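Local coordinates for protein homoprotocatechuate 2,3-dioxygenase (Brevibacterium fuscum, PDB 4Z6M) that probably opens the aromatic ring of homoprotocatechuate with molecular oxygen at a non-haem iron(II) centre, as an extradiol dioxygenase of the glyoxalase superfamily, at residues A[20-25]-A[107-112]; A[88-93]-A[114-119]; A[120-125]-A[163-168]; A[303-308]-A[331-336]; A[310-313]-A[317-320]. The protein carries 1 engineered substitution. One frame throughout, in Å; residues are numbered along the deposited sequence.

Interaction 1 (A[20-25]-A[107-112])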
# COMPACT_ATOMS: atom_id res chain seq x y z
N TYR A 20 19.97 -1.31 -20.52
CA TYR A 20 19.22 -2.47 -21.01
C TYR A 20 20.10 -3.70 -20.98
O TYR A 20 21.33 -3.58 -20.95
CB TYR A 20 18.63 -2.25 -22.43
CG TYR A 20 19.62 -2.36 -23.59
CD1 TYR A 20 20.30 -1.25 -24.06
CD2 TYR A 20 19.83 -3.58 -24.22
CE1 TYR A 20 21.19 -1.35 -25.13
CE2 TYR A 20 20.72 -3.68 -25.28
CZ TYR A 20 21.41 -2.58 -25.72
OH TYR A 20 22.29 -2.73 -26.78
N ALA A 21 19.46 -4.86 -20.99
CA ALA A 21 20.15 -6.12 -21.27
C ALA A 21 19.59 -6.74 -22.54
O ALA A 21 18.40 -6.65 -22.80
CB ALA A 21 20.05 -7.10 -20.12
N GLU A 22 20.46 -7.42 -23.28
CA GLU A 22 20.05 -8.29 -24.38
C GLU A 22 20.26 -9.73 -23.93
O GLU A 22 21.40 -10.14 -23.64
CB GLU A 22 20.87 -7.99 -25.65
CG GLU A 22 20.40 -8.83 -26.83
CD GLU A 22 21.14 -8.60 -28.13
OE1 GLU A 22 22.16 -7.86 -28.15
OE2 GLU A 22 20.65 -9.13 -29.16
N LEU A 23 19.16 -10.47 -23.81
CA LEU A 23 19.15 -11.87 -23.45
C LEU A 23 18.83 -12.71 -24.66
O LEU A 23 17.85 -12.45 -25.36
CB LEU A 23 18.10 -12.15 -22.36
CG LEU A 23 18.28 -11.41 -21.03
CD1 LEU A 23 17.12 -11.76 -20.11
CD2 LEU A 23 19.60 -11.75 -20.35
N VAL A 24 19.61 -13.78 -24.87
CA VAL A 24 19.26 -14.80 -25.84
C VAL A 24 18.31 -15.77 -25.17
O VAL A 24 18.54 -16.23 -24.04
CB VAL A 24 20.49 -15.51 -26.42
CG1 VAL A 24 20.07 -16.58 -27.40
CG2 VAL A 24 21.41 -14.50 -27.09
N VAL A 25 17.22 -16.05 -25.87
CA VAL A 25 16.16 -16.96 -25.43
C VAL A 25 15.93 -18.03 -26.49
O VAL A 25 16.21 -17.79 -27.66
CB VAL A 25 14.85 -16.21 -25.12
CG1 VAL A 25 15.10 -15.17 -24.04
CG2 VAL A 25 14.25 -15.58 -26.38
N GLY A 107 24.70 0.91 -34.23
CA GLY A 107 24.20 0.07 -33.16
C GLY A 107 24.22 -1.41 -33.44
O GLY A 107 24.36 -1.85 -34.59
N PHE A 108 24.02 -2.19 -32.39
CA PHE A 108 23.90 -3.65 -32.47
C PHE A 108 22.47 -4.15 -32.43
O PHE A 108 22.21 -5.29 -32.80
CB PHE A 108 24.64 -4.31 -31.29
CG PHE A 108 26.15 -4.18 -31.34
CD1 PHE A 108 26.76 -3.01 -30.91
CD2 PHE A 108 26.95 -5.21 -31.84
CE1 PHE A 108 28.13 -2.87 -30.94
CE2 PHE A 108 28.33 -5.07 -31.85
CZ PHE A 108 28.92 -3.90 -31.42
N VAL A 109 21.58 -3.34 -31.86
CA VAL A 109 20.16 -3.66 -31.75
C VAL A 109 19.38 -2.43 -32.17
O VAL A 109 19.89 -1.31 -32.13
CB VAL A 109 19.77 -4.09 -30.30
CG1 VAL A 109 20.56 -5.29 -29.84
CG2 VAL A 109 19.96 -2.95 -29.32
N LYS A 110 18.13 -2.63 -32.56
CA LYS A 110 17.26 -1.52 -32.96
C LYS A 110 17.11 -0.52 -31.82
O LYS A 110 17.06 -0.89 -30.64
CB LYS A 110 15.90 -2.06 -33.38
CG LYS A 110 15.93 -2.78 -34.69
CD LYS A 110 14.54 -3.26 -35.09
CE LYS A 110 14.51 -3.88 -36.48
NZ LYS A 110 15.56 -4.94 -36.66
N GLY A 111 17.05 0.77 -32.16
CA GLY A 111 16.78 1.81 -31.18
C GLY A 111 17.99 2.27 -30.40
O GLY A 111 17.85 3.12 -29.53
N ILE A 112 19.17 1.71 -30.72
CA ILE A 112 20.44 2.21 -30.24
C ILE A 112 21.29 2.62 -31.42
O ILE A 112 21.33 1.92 -32.43
CB ILE A 112 21.18 1.13 -29.42
CG1 ILE A 112 20.28 0.58 -28.31
CG2 ILE A 112 22.48 1.72 -28.87
CD1 ILE A 112 20.08 1.52 -27.14
O HOH W 1 23.05 -7.46 -30.94
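In the first of the chain's two glyoxalase-type sheets, Tyr-20 and Glu-22 of strand 15-25 meet Val-109 and Ile-112, the first and last residues of a type II beta turn in the loop joining strands 101-104 and 115-119. Two positions apart on the strand, Tyr-20 and Glu-22 rise from the same face, and both CB atoms point toward the turn. The backbones keep their distance, CA of Glu-22 lying 8.7 Å from CA of Val-109, which leaves the joining to side chains. Val-109 divides its methyls between the two strand residues. Its CG2 sits 3.5 Å from Tyr-20 OH, while its CG1 is equally close to Glu-22 OE1, at 3.5 Å. Ile-112 meets the CD1/CE1 flank of the same ring, its CD1 3.7 Å from Tyr-20 CE1; both aliphatic groups come from the same side of the ring plane, obliquely. Glu-22 gets this far because it is fully stretched, with CG anti to the backbone N (chi1 -176°) and CD continuing the line (chi2 180°). A water then closes the polar side, donating to Glu-22 OE1 at 3.0 Å and to Phe-108 O at 3.0 Å. Beyond the segments, Glu-22 OE1 has a salt bridge to Arg-117 and OE2 a hydrogen bond with Thr-67, while Tyr-20 OH is hydrogen-bonded to Glu-127. A carboxylate buried against a valine methyl would be costly alone; with an arginine, a hydroxyl and a water on its oxygens, Glu-22 is probably stable here as the anion.

Interaction 2 (A[88-93]-A[114-119])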
# COMPACT_ATOMS: atom_id res chain seq x y z
N ASP A 88 33.65 7.17 -27.43
CA ASP A 88 35.08 7.21 -27.77
C ASP A 88 35.95 6.96 -26.54
O ASP A 88 36.92 6.21 -26.62
CB ASP A 88 35.49 8.55 -28.38
CG ASP A 88 34.79 8.85 -29.68
OD1 ASP A 88 34.64 7.92 -30.49
OD2 ASP A 88 34.46 10.04 -29.90
N LYS A 89 35.61 7.58 -25.41
CA LYS A 89 36.37 7.34 -24.18
C LYS A 89 36.32 5.88 -23.78
O LYS A 89 37.33 5.31 -23.37
CB LYS A 89 35.91 8.24 -23.04
CG LYS A 89 36.28 9.70 -23.29
CD LYS A 89 35.47 10.67 -22.46
CE LYS A 89 35.99 10.76 -21.05
NZ LYS A 89 36.41 12.17 -20.77
N ALA A 90 35.15 5.27 -23.89
CA ALA A 90 35.02 3.85 -23.53
C ALA A 90 35.90 2.96 -24.43
O ALA A 90 36.56 2.03 -23.96
CB ALA A 90 33.57 3.40 -23.60
N GLU A 91 35.93 3.27 -25.72
CA GLU A 91 36.75 2.49 -26.65
C GLU A 91 38.24 2.60 -26.28
O GLU A 91 38.93 1.60 -26.20
CB GLU A 91 36.51 2.97 -28.07
CG GLU A 91 37.18 2.13 -29.14
CD GLU A 91 36.70 2.52 -30.53
OE1 GLU A 91 36.51 3.72 -30.79
OE2 GLU A 91 36.53 1.62 -31.37
N ALA A 92 38.72 3.82 -26.04
CA ALA A 92 40.12 4.05 -25.66
C ALA A 92 40.47 3.37 -24.34
O ALA A 92 41.55 2.82 -24.18
CB ALA A 92 40.42 5.54 -25.57
N TYR A 93 39.53 3.42 -23.40
CA TYR A 93 39.74 2.84 -22.07
C TYR A 93 39.91 1.32 -22.16
O TYR A 93 40.88 0.76 -21.64
CB TYR A 93 38.57 3.22 -21.19
CG TYR A 93 38.73 2.93 -19.72
CD1 TYR A 93 39.26 3.89 -18.87
CD2 TYR A 93 38.24 1.75 -19.15
CE1 TYR A 93 39.36 3.68 -17.51
CE2 TYR A 93 38.37 1.52 -17.79
CZ TYR A 93 38.91 2.49 -16.97
OH TYR A 93 39.01 2.29 -15.61
N ASP A 114 25.24 4.80 -32.14
CA ASP A 114 26.66 4.50 -32.03
C ASP A 114 26.92 3.78 -30.71
O ASP A 114 26.57 4.28 -29.64
CB ASP A 114 27.44 5.81 -32.17
CG ASP A 114 28.93 5.65 -31.99
OD1 ASP A 114 29.48 4.65 -32.48
OD2 ASP A 114 29.54 6.55 -31.36
N ALA A 115 27.50 2.59 -30.79
CA ALA A 115 27.63 1.72 -29.62
C ALA A 115 28.95 0.97 -29.65
O ALA A 115 29.40 0.55 -30.71
CB ALA A 115 26.48 0.74 -29.54
N LEU A 116 29.53 0.80 -28.46
CA LEU A 116 30.72 -0.02 -28.28
C LEU A 116 30.36 -1.23 -27.44
O LEU A 116 29.86 -1.07 -26.32
CB LEU A 116 31.78 0.79 -27.55
CG LEU A 116 33.08 0.03 -27.25
CD1 LEU A 116 33.92 -0.04 -28.51
CD2 LEU A 116 33.82 0.68 -26.11
N ARG A 117 30.65 -2.42 -27.94
CA ARG A 117 30.63 -3.61 -27.11
C ARG A 117 32.03 -4.09 -26.85
O ARG A 117 32.93 -3.94 -27.71
CB ARG A 117 29.78 -4.71 -27.74
CG ARG A 117 28.30 -4.37 -27.65
CD ARG A 117 27.38 -5.49 -28.09
NE ARG A 117 26.00 -5.05 -27.96
CZ ARG A 117 24.93 -5.84 -28.10
NH1 ARG A 117 25.05 -7.12 -28.40
NH2 ARG A 117 23.71 -5.32 -27.92
N VAL A 118 32.23 -4.62 -25.65
CA VAL A 118 33.54 -5.07 -25.21
C VAL A 118 33.42 -6.40 -24.50
O VAL A 118 32.39 -6.68 -23.89
CB VAL A 118 34.23 -4.04 -24.30
CG1 VAL A 118 34.25 -2.68 -24.95
CG2 VAL A 118 33.57 -3.94 -22.95
N GLU A 119 34.45 -7.23 -24.62
CA GLU A 119 34.65 -8.35 -23.70
C GLU A 119 35.51 -7.85 -22.55
O GLU A 119 36.72 -7.65 -22.71
CB GLU A 119 35.34 -9.52 -24.41
CG GLU A 119 34.48 -10.17 -25.46
CD GLU A 119 35.21 -11.19 -26.33
OE1 GLU A 119 36.33 -11.63 -25.97
OE2 GLU A 119 34.64 -11.55 -27.40
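This is apolar helix-on-sheet packing, in which Leu-116 of strand 115-119 inserts its two methyls against Ala-90 and Glu-91 of helix 84-96. Leu-116 alone accounts for 74 of the 135 Å² buried between the segments. Its CD2 comes down on helix backbone, 3.4 Å from Glu-91 N and 3.5 Å from Ala-90 C, and it also lies 3.7 Å from Ala-90 CB. The short alanine side chain lets the methyl reach the main chain. CD1 takes the neighbouring position, 4.0 Å from Glu-91 CG, against the aliphatic part of a side chain that runs at about a right angle to the leucine. With CG anti to the backbone N (chi1 178°), Leu-116 stands out from the strand and spans the 6.7 Å between its own CA and that of Glu-91. The strand and helix belong to one beta-alpha-beta-beta-beta module of the glyoxalase fold: helix 84-96 follows strand 73-81 and covers the sheet made by the later strands, where 115-119 lies between 101-104 and 125-129. Val-87 on the helix also touches Leu-116, and Phe-128 of the adjacent strand touches Ala-90. Glu-91 turns its acid end to Arg-103 on the edge strand, and the same guanidinium forms salt bridges with Asp-88 and Asp-114, whose OD1 and OD2 respectively are 5.4 Å apart.

Interaction 3 (A[120-125]-A[163-168])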
# COMPACT_ATOMS: atom_id res chain seq x y z
N ASP A 120 34.88 -7.60 -21.41
CA ASP A 120 35.56 -6.84 -20.36
C ASP A 120 36.52 -7.76 -19.60
O ASP A 120 36.58 -8.98 -19.87
CB ASP A 120 34.56 -6.08 -19.48
CG ASP A 120 34.08 -6.84 -18.26
OD1 ASP A 120 34.18 -8.09 -18.14
OD2 ASP A 120 33.55 -6.12 -17.38
N PRO A 121 37.32 -7.19 -18.69
CA PRO A 121 38.35 -8.00 -18.00
C PRO A 121 37.82 -9.19 -17.17
O PRO A 121 38.59 -10.10 -16.82
CB PRO A 121 39.04 -6.99 -17.09
CG PRO A 121 38.83 -5.68 -17.75
CD PRO A 121 37.48 -5.76 -18.37
N LEU A 122 36.54 -9.16 -16.83
CA LEU A 122 35.89 -10.26 -16.13
C LEU A 122 35.15 -11.20 -17.05
O LEU A 122 34.46 -12.12 -16.59
CB LEU A 122 34.92 -9.73 -15.05
CG LEU A 122 35.52 -8.74 -14.04
CD1 LEU A 122 34.44 -8.29 -13.05
CD2 LEU A 122 36.72 -9.34 -13.32
N GLY A 123 35.24 -10.96 -18.35
CA GLY A 123 34.61 -11.84 -19.34
C GLY A 123 33.19 -11.47 -19.73
O GLY A 123 32.52 -12.26 -20.40
N PHE A 124 32.73 -10.29 -19.31
CA PHE A 124 31.34 -9.91 -19.54
C PHE A 124 31.21 -9.04 -20.77
O PHE A 124 32.06 -8.19 -21.04
CB PHE A 124 30.76 -9.18 -18.32
CG PHE A 124 30.47 -10.09 -17.19
CD1 PHE A 124 31.46 -10.38 -16.27
CD2 PHE A 124 29.22 -10.66 -17.02
CE1 PHE A 124 31.20 -11.23 -15.22
CE2 PHE A 124 28.97 -11.52 -15.98
CZ PHE A 124 29.96 -11.79 -15.06
N PRO A 125 30.11 -9.22 -21.51
CA PRO A 125 29.84 -8.42 -22.71
C PRO A 125 29.15 -7.13 -22.28
O PRO A 125 27.92 -7.08 -22.12
CB PRO A 125 28.92 -9.32 -23.53
CG PRO A 125 28.21 -10.15 -22.53
CD PRO A 125 29.16 -10.34 -21.37
N VAL A 163 36.00 -11.37 -6.15
CA VAL A 163 35.22 -10.14 -6.01
C VAL A 163 36.12 -8.90 -5.86
O VAL A 163 35.88 -7.91 -6.54
CB VAL A 163 34.14 -10.28 -4.93
CG1 VAL A 163 33.39 -8.96 -4.75
CG2 VAL A 163 33.19 -11.41 -5.33
N PRO A 164 37.18 -8.95 -5.03
CA PRO A 164 38.04 -7.79 -4.93
C PRO A 164 38.66 -7.36 -6.26
O PRO A 164 38.78 -6.15 -6.52
CB PRO A 164 39.10 -8.22 -3.91
CG PRO A 164 38.37 -9.20 -3.05
CD PRO A 164 37.52 -9.97 -4.02
N ARG A 165 39.05 -8.32 -7.09
CA ARG A 165 39.63 -7.99 -8.38
C ARG A 165 38.63 -7.25 -9.26
O ARG A 165 38.96 -6.23 -9.88
CB ARG A 165 40.10 -9.26 -9.09
CG ARG A 165 40.74 -9.03 -10.45
CD ARG A 165 41.24 -10.34 -11.01
NE ARG A 165 42.01 -10.12 -12.25
CZ ARG A 165 41.57 -10.36 -13.48
NH1 ARG A 165 40.36 -10.88 -13.71
NH2 ARG A 165 42.37 -10.09 -14.51
N GLY A 166 37.40 -7.75 -9.29
CA GLY A 166 36.35 -7.08 -10.05
C GLY A 166 35.96 -5.73 -9.49
O GLY A 166 35.72 -4.80 -10.24
N ARG A 167 35.89 -5.65 -8.16
CA ARG A 167 35.56 -4.39 -7.50
C ARG A 167 36.53 -3.26 -7.86
O ARG A 167 36.10 -2.17 -8.18
CB ARG A 167 35.50 -4.58 -5.98
CG ARG A 167 35.37 -3.30 -5.18
CD ARG A 167 35.66 -3.64 -3.74
NE ARG A 167 35.50 -2.51 -2.85
CZ ARG A 167 34.98 -2.63 -1.62
NH1 ARG A 167 34.54 -3.82 -1.18
NH2 ARG A 167 34.86 -1.57 -0.86
N LYS A 168 37.82 -3.54 -7.80
CA LYS A 168 38.83 -2.53 -8.14
C LYS A 168 38.65 -2.03 -9.57
O LYS A 168 38.69 -0.82 -9.83
CB LYS A 168 40.22 -3.10 -7.92
CG LYS A 168 41.30 -2.05 -7.97
CD LYS A 168 41.91 -1.90 -9.33
CE LYS A 168 43.31 -1.30 -9.23
NZ LYS A 168 43.68 -0.76 -10.54
O HOH W 2 41.34 -10.21 -17.09
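Asp-120 OD1 is gripped by two main-chain amides, one of them belonging to Leu-122, whose side chain rests on Gly-166 of helix 163-172. Leu-122 N donates at 2.9 Å with a bent N-H...O angle of 133°, and Phe-124 N donates at 2.9 Å along a straighter 164°. The amides reach the oxygen from opposite faces of the carboxylate, both well out of its plane. The first bond makes an Asx turn, superimposed on a type I beta turn from Asp-120 to Gly-123; together they shape the hairpin connection between antiparallel strands 115-119 and 125-129. The other carboxylate oxygen, OD2, is hydrogen-bonded to Tyr-169 of the helix, so one aspartate both folds the turn and ties it to its neighbour. Leu-122 carries the apolar part of the contact. Its CD1 lies 3.8 Å from Gly-166 CA and its CD2 is 4.0 Å from the same atom, both methyls bearing on a helix surface where no side chain intervenes. Arg-165, one residue earlier, runs past Leu-122 in the opposite direction. Its CG stands opposite the backbone N (chi1 -180°) and the chain is extended from CG to NE, carrying the guanidinium to the turn, where NH1 lies 3.7 Å from Pro-121 O. The contact joins the hairpin end of the first glyoxalase-type beta-sheet to the helix that follows strand 152-160 of the second, with Ile-5 near the N terminus touching both Pro-121 and Arg-165. At the outer end a water lies in the guanidinium plane, accepting from Arg-165 NH2 at 2.8 Å and donating to Pro-121 O at 2.8 Å.

Interaction 4 (A[303-308]-A[331-336])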
# COMPACT_ATOMS: atom_id res chain seq x y z
N SER A 303 19.65 -22.66 -4.83
CA SER A 303 19.79 -22.30 -6.25
C SER A 303 20.24 -20.87 -6.47
O SER A 303 20.84 -20.57 -7.50
CB SER A 303 18.51 -22.56 -7.03
OG SER A 303 17.44 -21.75 -6.56
N TRP A 304 19.92 -19.98 -5.53
CA TRP A 304 20.35 -18.60 -5.62
C TRP A 304 21.87 -18.50 -5.66
O TRP A 304 22.44 -17.65 -6.34
CB TRP A 304 19.75 -17.77 -4.46
CG TRP A 304 19.66 -16.30 -4.76
CD1 TRP A 304 18.63 -15.66 -5.36
CD2 TRP A 304 20.67 -15.31 -4.54
NE1 TRP A 304 18.91 -14.33 -5.51
CE2 TRP A 304 20.15 -14.08 -5.02
CE3 TRP A 304 21.96 -15.33 -4.00
CZ2 TRP A 304 20.88 -12.91 -4.99
CZ3 TRP A 304 22.68 -14.17 -3.97
CH2 TRP A 304 22.15 -12.97 -4.46
N TYR A 305 22.54 -19.39 -4.92
CA TYR A 305 23.99 -19.39 -4.91
C TYR A 305 24.63 -20.19 -6.03
O TYR A 305 25.80 -19.97 -6.30
CB TYR A 305 24.50 -19.96 -3.59
CG TYR A 305 24.21 -19.07 -2.40
CD1 TYR A 305 24.68 -17.77 -2.34
CD2 TYR A 305 23.48 -19.55 -1.31
CE1 TYR A 305 24.42 -16.95 -1.26
CE2 TYR A 305 23.23 -18.75 -0.20
CZ TYR A 305 23.71 -17.44 -0.18
OH TYR A 305 23.49 -16.62 0.92
N THR A 306 23.93 -21.16 -6.61
CA THR A 306 24.55 -22.08 -7.56
C THR A 306 24.20 -21.81 -9.02
O THR A 306 25.00 -22.15 -9.91
CB THR A 306 24.21 -23.54 -7.21
OG1 THR A 306 22.81 -23.80 -7.38
CG2 THR A 306 24.61 -23.87 -5.79
N GLU A 307 23.02 -21.26 -9.28
CA GLU A 307 22.52 -21.13 -10.66
C GLU A 307 22.64 -19.70 -11.15
O GLU A 307 22.37 -18.76 -10.40
CB GLU A 307 21.08 -21.57 -10.76
CG GLU A 307 20.82 -22.92 -10.15
CD GLU A 307 21.71 -23.99 -10.75
OE1 GLU A 307 21.58 -24.21 -11.97
OE2 GLU A 307 22.52 -24.61 -10.02
N ALA A 308 23.05 -19.56 -12.40
CA ALA A 308 23.16 -18.25 -13.06
C ALA A 308 23.30 -18.48 -14.56
O ALA A 308 23.63 -19.58 -14.99
CB ALA A 308 24.34 -17.44 -12.51
N GLU A 331 28.33 -22.50 1.29
CA GLU A 331 28.93 -23.47 2.20
C GLU A 331 29.15 -22.90 3.60
O GLU A 331 28.91 -23.60 4.59
CB GLU A 331 30.24 -24.03 1.64
CG GLU A 331 30.03 -24.86 0.36
CD GLU A 331 29.27 -26.18 0.57
OE1 GLU A 331 29.02 -26.59 1.73
OE2 GLU A 331 28.92 -26.83 -0.45
N VAL A 332 29.58 -21.65 3.70
CA VAL A 332 29.92 -21.10 5.01
C VAL A 332 28.70 -20.67 5.81
O VAL A 332 28.82 -20.45 7.02
CB VAL A 332 30.97 -19.97 4.94
CG1 VAL A 332 32.21 -20.42 4.19
CG2 VAL A 332 30.41 -18.69 4.33
N THR A 333 27.53 -20.57 5.16
CA THR A 333 26.31 -20.14 5.85
C THR A 333 25.25 -21.22 6.04
O THR A 333 24.66 -21.31 7.12
CB THR A 333 25.66 -18.93 5.16
OG1 THR A 333 25.21 -19.27 3.82
CG2 THR A 333 26.62 -17.77 5.10
N ILE A 334 24.97 -22.00 4.99
CA ILE A 334 23.84 -22.95 5.05
C ILE A 334 24.21 -24.39 4.70
O ILE A 334 23.36 -25.26 4.77
CB ILE A 334 22.64 -22.52 4.16
CG1 ILE A 334 23.03 -22.36 2.70
CG2 ILE A 334 22.06 -21.20 4.66
CD1 ILE A 334 21.84 -22.04 1.79
N GLY A 335 25.47 -24.63 4.35
CA GLY A 335 25.93 -25.98 4.08
C GLY A 335 26.17 -26.75 5.36
O GLY A 335 25.94 -26.24 6.46
N ALA A 336 26.64 -27.99 5.22
CA ALA A 336 26.74 -28.89 6.35
C ALA A 336 27.73 -28.42 7.43
O ALA A 336 27.59 -28.79 8.58
CB ALA A 336 27.14 -30.27 5.87
O HOH W 3 22.91 -17.82 3.29
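The ring of Tyr-305 meets Ile-334 at its edge: Ile-334 CD1 lies near the ring plane, 4.1 Å from Tyr-305 CE2. The methyl therefore borders the ring and does not stack on it. Elsewhere the tyrosine side chain touches Arg-292, Arg-293, Val-300, Glu-329 and Leu-330. Ile-334 reaches the ring with CG1 between the backbone N and the carbonyl carbon (chi1 59°), and CD1 continues outward in an extended line (chi2 175°). The phenol end of Tyr-305 faces Thr-333, but OH and Thr-333 OG1 are 4.3 Å apart and are linked through a water instead. That water lies 2.7 Å from Tyr-305 OH and donates to Thr-333 OG1 at 2.8 Å. The threonine hydroxyl in turn gives its proton to the backbone carbonyl of Glu-329, one helical turn earlier. Both partners come from the C-terminal ends of short helices, 302-306 and 329-333, and the chain leaves helical geometry at Glu-307 and Ile-334. On the first helix the end is marked by Glu-307 N bonding to Ser-303 O at 2.9 Å, and by Thr-306 OG1 donating to the anti lone pair of Glu-307 OE2 at 2.8 Å. The same helix is tied at second hand to the metal site: Trp-304 O is hydrogen-bonded to His-213, next in sequence to iron ligand His-214, though the Tyr-305 side chain is about 12 Å from the iron(II). With just 82 Å² buried and the polar link carried by water, the two helix ends are joined lightly, and Thr-333 OG1 acts at once as donor and acceptor.

Interaction 5 (A[310-313]-A[317-320])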
# COMPACT_ATOMS: atom_id res chain seq x y z
N LYS A 310 24.64 -18.29 -18.50
CA LYS A 310 25.79 -18.16 -19.38
C LYS A 310 25.89 -16.76 -19.95
O LYS A 310 24.85 -16.07 -20.08
CB LYS A 310 25.67 -19.16 -20.53
CG LYS A 310 25.60 -20.62 -20.08
CD LYS A 310 25.16 -21.56 -21.21
CE LYS A 310 24.71 -22.90 -20.67
NZ LYS A 310 24.38 -23.86 -21.76
N VAL A 311 27.10 -16.33 -20.31
CA VAL A 311 27.28 -15.09 -21.04
C VAL A 311 28.03 -15.37 -22.34
O VAL A 311 28.83 -16.29 -22.42
CB VAL A 311 27.98 -13.97 -20.24
CG1 VAL A 311 27.39 -13.88 -18.84
CG2 VAL A 311 29.49 -14.12 -20.19
N LEU A 312 27.77 -14.55 -23.35
CA LEU A 312 28.41 -14.71 -24.66
C LEU A 312 29.58 -13.77 -24.82
O LEU A 312 29.60 -12.68 -24.25
CB LEU A 312 27.42 -14.46 -25.79
CG LEU A 312 26.14 -15.31 -25.75
CD1 LEU A 312 25.27 -15.05 -26.96
CD2 LEU A 312 26.46 -16.80 -25.64
N ASP A 313 30.56 -14.21 -25.62
CA ASP A 313 31.57 -13.32 -26.14
C ASP A 313 31.05 -12.60 -27.40
O ASP A 313 29.88 -12.76 -27.79
CB ASP A 313 32.88 -14.13 -26.38
CG ASP A 313 32.79 -15.12 -27.54
OD1 ASP A 313 31.92 -15.00 -28.43
OD2 ASP A 313 33.61 -16.08 -27.53
N ASN A 317 29.62 -16.90 -28.86
CA ASN A 317 29.91 -18.16 -28.20
C ASN A 317 29.96 -18.01 -26.69
O ASN A 317 30.32 -16.95 -26.16
CB ASN A 317 31.24 -18.71 -28.71
CG ASN A 317 31.24 -18.91 -30.22
OD1 ASN A 317 30.32 -19.49 -30.77
ND2 ASN A 317 32.23 -18.36 -30.89
N VAL A 318 29.55 -19.06 -25.99
CA VAL A 318 29.54 -19.02 -24.52
C VAL A 318 30.95 -18.86 -23.97
O VAL A 318 31.90 -19.55 -24.38
CB VAL A 318 28.83 -20.28 -23.97
CG1 VAL A 318 28.92 -20.38 -22.46
CG2 VAL A 318 27.38 -20.28 -24.40
N GLN A 319 31.08 -17.94 -23.02
CA GLN A 319 32.32 -17.74 -22.30
C GLN A 319 32.61 -18.91 -21.37
O GLN A 319 31.73 -19.38 -20.64
CB GLN A 319 32.25 -16.47 -21.46
CG GLN A 319 32.47 -15.19 -22.24
CD GLN A 319 33.94 -14.90 -22.49
OE1 GLN A 319 34.81 -15.75 -22.29
NE2 GLN A 319 34.21 -13.71 -22.96
N GLU A 320 33.86 -19.38 -21.40
CA GLU A 320 34.32 -20.40 -20.47
C GLU A 320 34.20 -19.92 -19.02
O GLU A 320 34.46 -18.75 -18.72
CB GLU A 320 35.78 -20.73 -20.76
CG GLU A 320 36.41 -21.74 -19.82
CD GLU A 320 37.76 -22.21 -20.32
OE1 GLU A 320 37.90 -23.44 -20.55
OE2 GLU A 320 38.67 -21.36 -20.49
O HOH W 4 29.36 -18.02 -19.37
O HOH W 5 32.00 -11.71 -23.08
O HOH W 6 34.14 -17.96 -25.64
O HOH W 7 34.40 -17.14 -29.83
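Leu-312 and Val-318 form a single antiparallel bridge as a non-hydrogen-bonded pair, CA to CA 4.5 Å. A nearly linear bond closes it at each end: Gln-319 N to Val-311 O, 2.9 Å and 178°, and Asp-313 N to Asn-317 O, 2.8 Å and 169°. Between them, Leu-312 CA and Val-318 CA also direct weaker C-H...O contacts at the same two carbonyls. Leu-312 CD2 packs on Val-318 CG2 at 3.8 Å, and the aliphatic stem of Lys-310 passes obliquely over the valine methyls, its CB 4.0 Å from Val-318 CG1. Val-311 CG2 meets the bent chain of Gln-319 at CG, 3.8 Å away. The arrangement is a small hairpin in the loop between helices 302-306 and 329-333, and Lys-310 and Leu-312 bond by their backbones to Leu-74, fastening it beside strand 73-81. Asp-313 shapes the turn. Its CG stands between the backbone N and the carbonyl carbon (chi1 70°), folding the carboxylate back so that OD1 accepts Asn-317 N at 3.0 Å from above its plane, as well as the amide of Asp-315. Two waters donate to OD2 at 2.7 Å; one also donates to Val-318 O, and the other accepts from Asn-317 ND2.

Interactions 1 and 2 meet at Arg-117 of strand 115-119, whose NE packs 3.5 Å from Phe-108 CG. Interaction 3 takes over where that strand ends. Interaction 5 draws on all three: Leu-312 CD1 is 3.9 Å from Val-24 CG2 of interaction 1, Asp-313 CB 3.3 Å from Glu-119 OE2 of interaction 2, and Val-311 CG2 3.6 Å from Gly-123 O of interaction 3. Interaction 4 stands apart, its centre 35 Å from that of interaction 2, yet its segment 303-308 adjoins 310-313 in sequence. The Tyr-305 side chain is about 12 Å from the iron(II) and is not a ligand; His-155, His-214 and Glu-267 hold the metal as a facial triad.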